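Local coordinates for glutathione transferase o1 (Bombyx mori, PDB 3RBT), which probably acts as an Omega-class glutathione transferase, a family also credited with glutathione-dependent reduction of dehydroascorbate, at residues R125-L129 / T151-F155; V32-Y37 / S241-L246. All coordinates share one frame; numbering follows the deposited sequence.

Contact 1. Residues R125-L129 / T151-F155; sequences RFNEL and TLEIF
Leu-129 and Thr-151 form the nearest CA pair of the two segments, which run at 140° to each other, and the leucine serves two neighbours. Its CB lies against the methyl of Thr-151, 3.6 Å from CG2. CG is placed anti to the backbone N (chi1 178°), and the branch CD2 reaches on to Leu-152, ending 3.5 Å from CD2 of that residue. The same threonine methyl also rests near Phe-126 CA and the carbonyl of Arg-125. One turn away, Phe-126 and Phe-155 form an edge-to-face pair with centroids 5.5 Å apart and planes at 77°; the CD1 corner of Phe-126 stands over the face of Phe-155, toward its rim, while Phe-126 CB touches CZ of Phe-155.

The two segments belong to helices 113-138 and 145-162 of the all-helical C-terminal domain of the glutathione transferase fold, and the axes of the two segments pass 9.6 Å apart. Helix 174-186 backs both phenylalanines, through Val-179 among others.

A water joins the helices on the polar flank. Helix 113-138 is kinked here, with Glu-128 N turned back to Arg-125 O in a three-residue step. The water lies within hydrogen-bonding reach of Arg-125 O (3.1 Å), Glu-128 OE1 (2.6 Å) and Thr-151 OG1 (2.9 Å); with two hydrogens it cannot donate to all three at once, so the bonds presumably alternate. OG1 is bonded besides to Gln-147 O within its own helix, and Glu-128 OE2 makes a salt bridge to Arg-72 of the second subunit.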
ATOM      1  N   ARG A 125      -8.137   4.560  -0.949  1.00 22.37           N
ATOM      2  CA  ARG A 125      -9.540   4.814  -1.290  1.00 23.18           C
ATOM      3  C   ARG A 125      -9.799   5.055  -2.785  1.00 22.25           C
ATOM      4  O   ARG A 125     -10.807   4.581  -3.326  1.00 22.53           O
ATOM      5  CB  ARG A 125     -10.080   6.005  -0.493  1.00 24.28           C
ATOM      6  CG  ARG A 125     -10.593   5.655   0.871  1.00 28.31           C
ATOM      7  CD  ARG A 125     -10.701   6.901   1.734  1.00 34.01           C
ATOM      8  NE  ARG A 125     -10.802   6.572   3.153  1.00 38.98           N
ATOM      9  CZ  ARG A 125     -10.318   7.326   4.135  1.00 41.45           C
ATOM     10  NH1 ARG A 125      -9.679   8.459   3.862  1.00 40.78           N
ATOM     11  NH2 ARG A 125     -10.455   6.939   5.398  1.00 43.68           N
ATOM     12  N   PHE A 126      -8.893   5.785  -3.440  1.00 20.67           N
ATOM     13  CA  PHE A 126      -8.999   6.083  -4.873  1.00 19.84           C
ATOM     14  C   PHE A 126      -8.995   4.825  -5.747  1.00 19.99           C
ATOM     15  O   PHE A 126      -9.481   4.856  -6.880  1.00 19.22           O
ATOM     16  CB  PHE A 126      -7.882   7.041  -5.317  1.00 18.61           C
ATOM     17  CG  PHE A 126      -8.135   7.729  -6.663  1.00 18.15           C
ATOM     18  CD1 PHE A 126      -9.018   8.800  -6.765  1.00 17.54           C
ATOM     19  CD2 PHE A 126      -7.445   7.327  -7.808  1.00 17.02           C
ATOM     20  CE1 PHE A 126      -9.235   9.444  -8.001  1.00 18.61           C
ATOM     21  CE2 PHE A 126      -7.651   7.959  -9.045  1.00 15.26           C
ATOM     22  CZ  PHE A 126      -8.543   9.016  -9.144  1.00 17.48           C
ATOM     23  N   ASN A 127      -8.460   3.719  -5.224  1.00 20.46           N
ATOM     24  CA  ASN A 127      -8.451   2.452  -5.980  1.00 21.12           C
ATOM     25  C   ASN A 127      -9.841   1.991  -6.432  1.00 22.53           C
ATOM     26  O   ASN A 127      -9.961   1.259  -7.421  1.00 22.58           O
ATOM     27  CB  ASN A 127      -7.762   1.329  -5.193  1.00 20.79           C
ATOM     28  CG  ASN A 127      -6.254   1.468  -5.176  1.00 20.71           C
ATOM     29  OD1 ASN A 127      -5.654   2.104  -6.055  1.00 20.98           O
ATOM     30  ND2 ASN A 127      -5.625   0.870  -4.170  1.00 20.51           N
ATOM     31  N   GLU A 128     -10.878   2.411  -5.705  1.00 23.99           N
ATOM     32  CA  GLU A 128     -12.258   2.081  -6.070  1.00 26.47           C
ATOM     33  C   GLU A 128     -12.699   2.815  -7.350  1.00 26.74           C
ATOM     34  O   GLU A 128     -13.426   2.252  -8.182  1.00 27.57           O
ATOM     35  CB  GLU A 128     -13.222   2.306  -4.889  1.00 27.61           C
ATOM     36  CG  GLU A 128     -12.941   1.366  -3.694  1.00 30.75           C
ATOM     37  CD  GLU A 128     -13.878   1.552  -2.504  1.00 36.23           C
ATOM     38  OE1 GLU A 128     -14.389   2.671  -2.291  1.00 38.84           O
ATOM     39  OE2 GLU A 128     -14.096   0.568  -1.763  1.00 39.17           O
ATOM     40  N   LEU A 129     -12.223   4.049  -7.523  1.00 26.38           N
ATOM     41  CA  LEU A 129     -12.471   4.815  -8.743  1.00 26.49           C
ATOM     42  C   LEU A 129     -11.711   4.177  -9.909  1.00 26.12           C
ATOM     43  O   LEU A 129     -12.250   4.039 -11.011  1.00 26.55           O
ATOM     44  CB  LEU A 129     -12.093   6.285  -8.531  1.00 26.27           C
ATOM     45  CG  LEU A 129     -12.168   7.419  -9.581  1.00 27.89           C
ATOM     46  CD1 LEU A 129     -12.989   7.090 -10.799  1.00 31.12           C
ATOM     47  CD2 LEU A 129     -12.704   8.688  -8.952  1.00 26.83           C
ATOM     48  N   THR A 151     -16.751   7.373  -5.218  1.00 35.85           N
ATOM     49  CA  THR A 151     -15.411   7.821  -4.862  1.00 34.04           C
ATOM     50  C   THR A 151     -15.296   9.339  -5.016  1.00 33.79           C
ATOM     51  O   THR A 151     -14.705  10.004  -4.166  1.00 33.50           O
ATOM     52  CB  THR A 151     -14.327   7.111  -5.700  1.00 32.77           C
ATOM     53  OG1 THR A 151     -14.539   5.694  -5.650  1.00 33.45           O
ATOM     54  CG2 THR A 151     -12.931   7.429  -5.168  1.00 31.12           C
ATOM     55  N   LEU A 152     -15.879   9.882  -6.087  1.00 33.66           N
ATOM     56  CA  LEU A 152     -15.861  11.328  -6.300  1.00 33.64           C
ATOM     57  C   LEU A 152     -16.549  12.107  -5.168  1.00 34.45           C
ATOM     58  O   LEU A 152     -16.121  13.215  -4.839  1.00 34.18           O
ATOM     59  CB  LEU A 152     -16.443  11.711  -7.670  1.00 34.27           C
ATOM     60  CG  LEU A 152     -15.669  11.313  -8.939  1.00 33.59           C
ATOM     61  CD1 LEU A 152     -16.430  11.737 -10.203  1.00 33.73           C
ATOM     62  CD2 LEU A 152     -14.245  11.871  -8.956  1.00 31.12           C
ATOM     63  N   GLU A 153     -17.591  11.529  -4.568  1.00 35.34           N
ATOM     64  CA  GLU A 153     -18.264  12.168  -3.424  1.00 36.53           C
ATOM     65  C   GLU A 153     -17.310  12.296  -2.230  1.00 35.23           C
ATOM     66  O   GLU A 153     -17.300  13.315  -1.546  1.00 35.79           O
ATOM     67  CB  GLU A 153     -19.555  11.429  -3.016  1.00 38.27           C
ATOM     68  CG  GLU A 153     -20.569  12.328  -2.263  1.00 42.27           C
ATOM     69  CD  GLU A 153     -21.882  11.626  -1.885  1.00 47.06           C
ATOM     70  OE1 GLU A 153     -22.971  12.155  -2.223  1.00 49.39           O
ATOM     71  OE2 GLU A 153     -21.833  10.554  -1.240  1.00 47.63           O
ATOM     72  N   ILE A 154     -16.513  11.253  -1.995  1.00 33.49           N
ATOM     73  CA  ILE A 154     -15.532  11.244  -0.907  1.00 32.22           C
ATOM     74  C   ILE A 154     -14.481  12.341  -1.119  1.00 30.83           C
ATOM     75  O   ILE A 154     -14.179  13.113  -0.208  1.00 30.65           O
ATOM     76  CB  ILE A 154     -14.867   9.839  -0.762  1.00 31.37           C
ATOM     77  CG1 ILE A 154     -15.862   8.844  -0.145  1.00 33.11           C
ATOM     78  CG2 ILE A 154     -13.579   9.905   0.075  1.00 30.50           C
ATOM     79  CD1 ILE A 154     -15.551   7.383  -0.454  1.00 33.44           C
ATOM     80  N   PHE A 155     -13.948  12.413  -2.332  1.00 29.47           N
ATOM     81  CA  PHE A 155     -12.915  13.397  -2.656  1.00 28.66           C
ATOM     82  C   PHE A 155     -13.427  14.834  -2.723  1.00 29.91           C
ATOM     83  O   PHE A 155     -12.673  15.770  -2.465  1.00 30.18           O
ATOM     84  CB  PHE A 155     -12.155  12.986  -3.922  1.00 27.27           C
ATOM     85  CG  PHE A 155     -11.099  11.956  -3.663  1.00 24.88           C
ATOM     86  CD1 PHE A 155      -9.765  12.328  -3.558  1.00 23.47           C
ATOM     87  CD2 PHE A 155     -11.440  10.617  -3.473  1.00 25.09           C
ATOM     88  CE1 PHE A 155      -8.773  11.382  -3.292  1.00 20.98           C
ATOM     89  CE2 PHE A 155     -10.448   9.652  -3.203  1.00 23.65           C
ATOM     90  CZ  PHE A 155      -9.115  10.041  -3.115  1.00 20.93           C
TER
HETATM   91  O   HOH W   1     -13.884   5.113  -2.932  1.00 32.66           O

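Contact 2. Residues V32-Y37 / S241-L246; sequences VDMNPY and SMGYYL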
ATOM      1  N   VAL A  32       4.175   1.553 -20.578  1.00 21.63           N
ATOM      2  CA  VAL A  32       3.298   1.294 -21.719  1.00 22.76           C
ATOM      3  C   VAL A  32       2.496   2.561 -22.022  1.00 23.03           C
ATOM      4  O   VAL A  32       1.813   3.092 -21.150  1.00 22.16           O
ATOM      5  CB  VAL A  32       2.322   0.131 -21.465  1.00 22.87           C
ATOM      6  CG1 VAL A  32       1.359  -0.011 -22.642  1.00 24.32           C
ATOM      7  CG2 VAL A  32       3.078  -1.163 -21.241  1.00 23.37           C
ATOM      8  N   ASP A  33       2.568   3.025 -23.264  1.00 24.37           N
ATOM      9  CA  ASP A  33       1.873   4.233 -23.692  1.00 25.24           C
ATOM     10  C   ASP A  33       0.418   4.222 -23.220  1.00 24.49           C
ATOM     11  O   ASP A  33      -0.262   3.218 -23.352  1.00 25.03           O
ATOM     12  CB  ASP A  33       1.941   4.360 -25.222  1.00 27.20           C
ATOM     13  CG  ASP A  33       2.511   5.692 -25.669  1.00 29.76           C
ATOM     14  OD1 ASP A  33       2.706   6.587 -24.815  1.00 33.10           O
ATOM     15  OD2 ASP A  33       2.774   5.852 -26.877  1.00 33.59           O
ATOM     16  N   MET A  34      -0.039   5.338 -22.648  1.00 23.80           N
ATOM     17  CA  MET A  34      -1.417   5.477 -22.141  1.00 23.17           C
ATOM     18  C   MET A  34      -1.704   4.751 -20.813  1.00 21.73           C
ATOM     19  O   MET A  34      -2.841   4.773 -20.338  1.00 21.54           O
ATOM     20  CB  MET A  34      -2.454   5.063 -23.198  1.00 24.44           C
ATOM     21  CG  MET A  34      -2.431   5.876 -24.486  1.00 26.97           C
ATOM     22  SD  MET A  34      -2.621   7.654 -24.211  1.00 29.19           S
ATOM     23  CE  MET A  34      -3.409   8.118 -25.747  1.00 30.26           C
ATOM     24  N   ASN A  35      -0.704   4.095 -20.228  1.00 20.60           N
ATOM     25  CA  ASN A  35      -0.904   3.448 -18.917  1.00 19.78           C
ATOM     26  C   ASN A  35      -0.897   4.502 -17.811  1.00 18.45           C
ATOM     27  O   ASN A  35       0.084   5.231 -17.661  1.00 17.96           O
ATOM     28  CB  ASN A  35       0.149   2.372 -18.635  1.00 19.32           C
ATOM     29  CG  ASN A  35      -0.028   1.722 -17.266  1.00 19.48           C
ATOM     30  OD1 ASN A  35       0.642   2.100 -16.297  1.00 19.44           O
ATOM     31  ND2 ASN A  35      -0.934   0.749 -17.179  1.00 16.21           N
ATOM     32  N   PRO A  36      -1.998   4.590 -17.051  1.00 18.01           N
ATOM     33  CA  PRO A  36      -2.171   5.600 -15.995  1.00 17.18           C
ATOM     34  C   PRO A  36      -1.206   5.456 -14.802  1.00 16.63           C
ATOM     35  O   PRO A  36      -0.882   6.454 -14.168  1.00 16.29           O
ATOM     36  CB  PRO A  36      -3.619   5.385 -15.537  1.00 17.28           C
ATOM     37  CG  PRO A  36      -3.905   3.922 -15.846  1.00 17.03           C
ATOM     38  CD  PRO A  36      -3.162   3.683 -17.146  1.00 18.49           C
ATOM     39  N   TYR A  37      -0.765   4.234 -14.493  1.00 16.21           N
ATOM     40  CA  TYR A  37       0.233   4.012 -13.432  1.00 15.38           C
ATOM     41  C   TYR A  37       1.594   4.588 -13.820  1.00 15.84           C
ATOM     42  O   TYR A  37       2.309   5.151 -12.973  1.00 15.61           O
ATOM     43  CB  TYR A  37       0.343   2.530 -13.081  1.00 15.90           C
ATOM     44  CG  TYR A  37      -0.909   1.973 -12.415  1.00 15.89           C
ATOM     45  CD1 TYR A  37      -1.166   2.205 -11.059  1.00 15.58           C
ATOM     46  CD2 TYR A  37      -1.851   1.248 -13.157  1.00 16.03           C
ATOM     47  CE1 TYR A  37      -2.332   1.702 -10.443  1.00 16.86           C
ATOM     48  CE2 TYR A  37      -3.009   0.735 -12.553  1.00 17.08           C
ATOM     49  CZ  TYR A  37      -3.240   0.969 -11.202  1.00 16.50           C
ATOM     50  OH  TYR A  37      -4.380   0.474 -10.625  1.00 19.19           O
ATOM     51  N   SER A 241      -4.118  -2.797 -21.483  1.00 34.01           N
ATOM     52  CA  SER A 241      -2.826  -2.294 -21.056  1.00 33.01           C
ATOM     53  C   SER A 241      -2.943  -1.165 -20.002  1.00 31.38           C
ATOM     54  O   SER A 241      -2.005  -0.400 -19.782  1.00 30.72           O
ATOM     55  CB  SER A 241      -2.036  -1.894 -22.312  1.00 33.45           C
ATOM     56  OG  SER A 241      -1.605  -0.552 -22.272  1.00 33.91           O
ATOM     57  N   MET A 242      -4.091  -1.118 -19.326  1.00 30.84           N
ATOM     58  CA  MET A 242      -4.435  -0.078 -18.347  1.00 29.52           C
ATOM     59  C   MET A 242      -4.093  -0.427 -16.873  1.00 28.64           C
ATOM     60  O   MET A 242      -4.004   0.466 -16.030  1.00 27.24           O
ATOM     61  CB  MET A 242      -5.936   0.234 -18.479  1.00 29.98           C
ATOM     62  CG  MET A 242      -6.440   1.478 -17.749  1.00 29.10           C
ATOM     63  SD  MET A 242      -8.214   1.744 -18.016  1.00 29.00           S
ATOM     64  CE  MET A 242      -8.549   2.917 -16.701  1.00 29.32           C
ATOM     65  N   GLY A 243      -3.918  -1.714 -16.569  1.00 28.88           N
ATOM     66  CA  GLY A 243      -3.664  -2.167 -15.190  1.00 28.49           C
ATOM     67  C   GLY A 243      -2.255  -1.930 -14.661  1.00 28.00           C
ATOM     68  O   GLY A 243      -1.427  -1.296 -15.319  1.00 27.43           O
ATOM     69  N   TYR A 244      -1.984  -2.436 -13.460  1.00 28.22           N
ATOM     70  CA  TYR A 244      -0.642  -2.341 -12.870  1.00 28.50           C
ATOM     71  C   TYR A 244       0.240  -3.548 -13.255  1.00 29.13           C
ATOM     72  O   TYR A 244       1.377  -3.679 -12.810  1.00 28.80           O
ATOM     73  CB  TYR A 244      -0.712  -2.127 -11.350  1.00 28.13           C
ATOM     74  CG  TYR A 244      -1.504  -3.178 -10.593  1.00 30.92           C
ATOM     75  CD1 TYR A 244      -0.898  -4.360 -10.164  1.00 32.45           C
ATOM     76  CD2 TYR A 244      -2.854  -2.984 -10.298  1.00 33.13           C
ATOM     77  CE1 TYR A 244      -1.617  -5.328  -9.464  1.00 35.48           C
ATOM     78  CE2 TYR A 244      -3.591  -3.951  -9.603  1.00 35.27           C
ATOM     79  CZ  TYR A 244      -2.964  -5.118  -9.191  1.00 36.32           C
ATOM     80  OH  TYR A 244      -3.676  -6.073  -8.501  1.00 37.65           O
ATOM     81  N   TYR A 245      -0.309  -4.421 -14.089  1.00 30.45           N
ATOM     82  CA  TYR A 245       0.441  -5.519 -14.692  1.00 32.29           C
ATOM     83  C   TYR A 245      -0.049  -5.743 -16.117  1.00 33.00           C
ATOM     84  O   TYR A 245      -1.174  -5.372 -16.467  1.00 32.81           O
ATOM     85  CB  TYR A 245       0.329  -6.814 -13.868  1.00 33.36           C
ATOM     86  CG  TYR A 245      -1.091  -7.266 -13.601  1.00 36.53           C
ATOM     87  CD1 TYR A 245      -1.835  -6.701 -12.561  1.00 37.60           C
ATOM     88  CD2 TYR A 245      -1.692  -8.264 -14.376  1.00 39.57           C
ATOM     89  CE1 TYR A 245      -3.140  -7.101 -12.299  1.00 40.33           C
ATOM     90  CE2 TYR A 245      -3.012  -8.679 -14.120  1.00 42.04           C
ATOM     91  CZ  TYR A 245      -3.725  -8.088 -13.078  1.00 42.45           C
ATOM     92  OH  TYR A 245      -5.023  -8.468 -12.800  1.00 44.68           O
ATOM     93  N   LEU A 246       0.813  -6.331 -16.937  1.00 34.00           N
ATOM     94  CA  LEU A 246       0.448  -6.695 -18.297  1.00 35.50           C
ATOM     95  C   LEU A 246       0.075  -8.174 -18.364  1.00 36.73           C
ATOM     96  O   LEU A 246       0.383  -8.951 -17.452  1.00 36.61           O
ATOM     97  CB  LEU A 246       1.591  -6.379 -19.264  1.00 35.73           C
ATOM     98  CG  LEU A 246       1.903  -4.895 -19.484  1.00 36.06           C
ATOM     99  CD1 LEU A 246       3.149  -4.740 -20.349  1.00 37.24           C
ATOM    100  CD2 LEU A 246       0.711  -4.159 -20.105  1.00 37.17           C
ATOM    101  OXT LEU A 246      -0.546  -8.617 -19.332  1.00 37.97           O
TER
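Asn-35 swings CG to the side opposite its backbone N (chi1 179°), while Tyr-37 holds CG beside its own N (chi1 -67°). The first torsion sends the amide toward the C-terminal tail, where ND2 is held by two carbonyls: Ser-241 O at 3.0 Å (N-H...O angle 163°) and Gly-243 O at 2.8 Å. Both acceptors lie close to the amide plane. OD1 caps Gly-38 N, making Asn-35 the N-cap of helix 36-47 in the thioredoxin-like domain; bonds at both ends fix which way the amide is turned. A type II turn from Val-32 leads into this cap, probably the position at which Omega relatives carry their catalytic cysteine. The tail also pairs by backbone with Leu-73 and Ile-75, consistent with its lying over ground that holds glutathione in related enzymes.

Beyond the cap, Pro-36 crosses Met-242 at about a right angle. Tyr-37 offers a ring face to Tyr-244: CB of Tyr-244 sits over its centre, a CH-pi contact 3.9 Å from the centroid. The second ring turns its edge to that face in an offset edge-to-face pair. Leu-246 CD1 rests 3.7 Å from Val-32 CG2.

In the fold
From the N terminus, the chain forms strand 27-31 and enters segment 32-37, a turn that runs into helix 36-47. It completes the thioredoxin-like domain and passes into the helical domain, where helix 113-138 and helix 145-162 come together in contact 1, closing a short loop of 21 residues. The remaining helices follow before the tail at 241-246 returns to the first domain, so contact 2 closes a loop of 203 residues with contact 1 nested inside it. The two centres lie about 20 Å apart. Contact 1 works within the helical domain; contact 2 ties the chain's end to the N-terminal domain. Trp-182 of helix 174-186 touches Phe-126 of the one and Tyr-37 of the other.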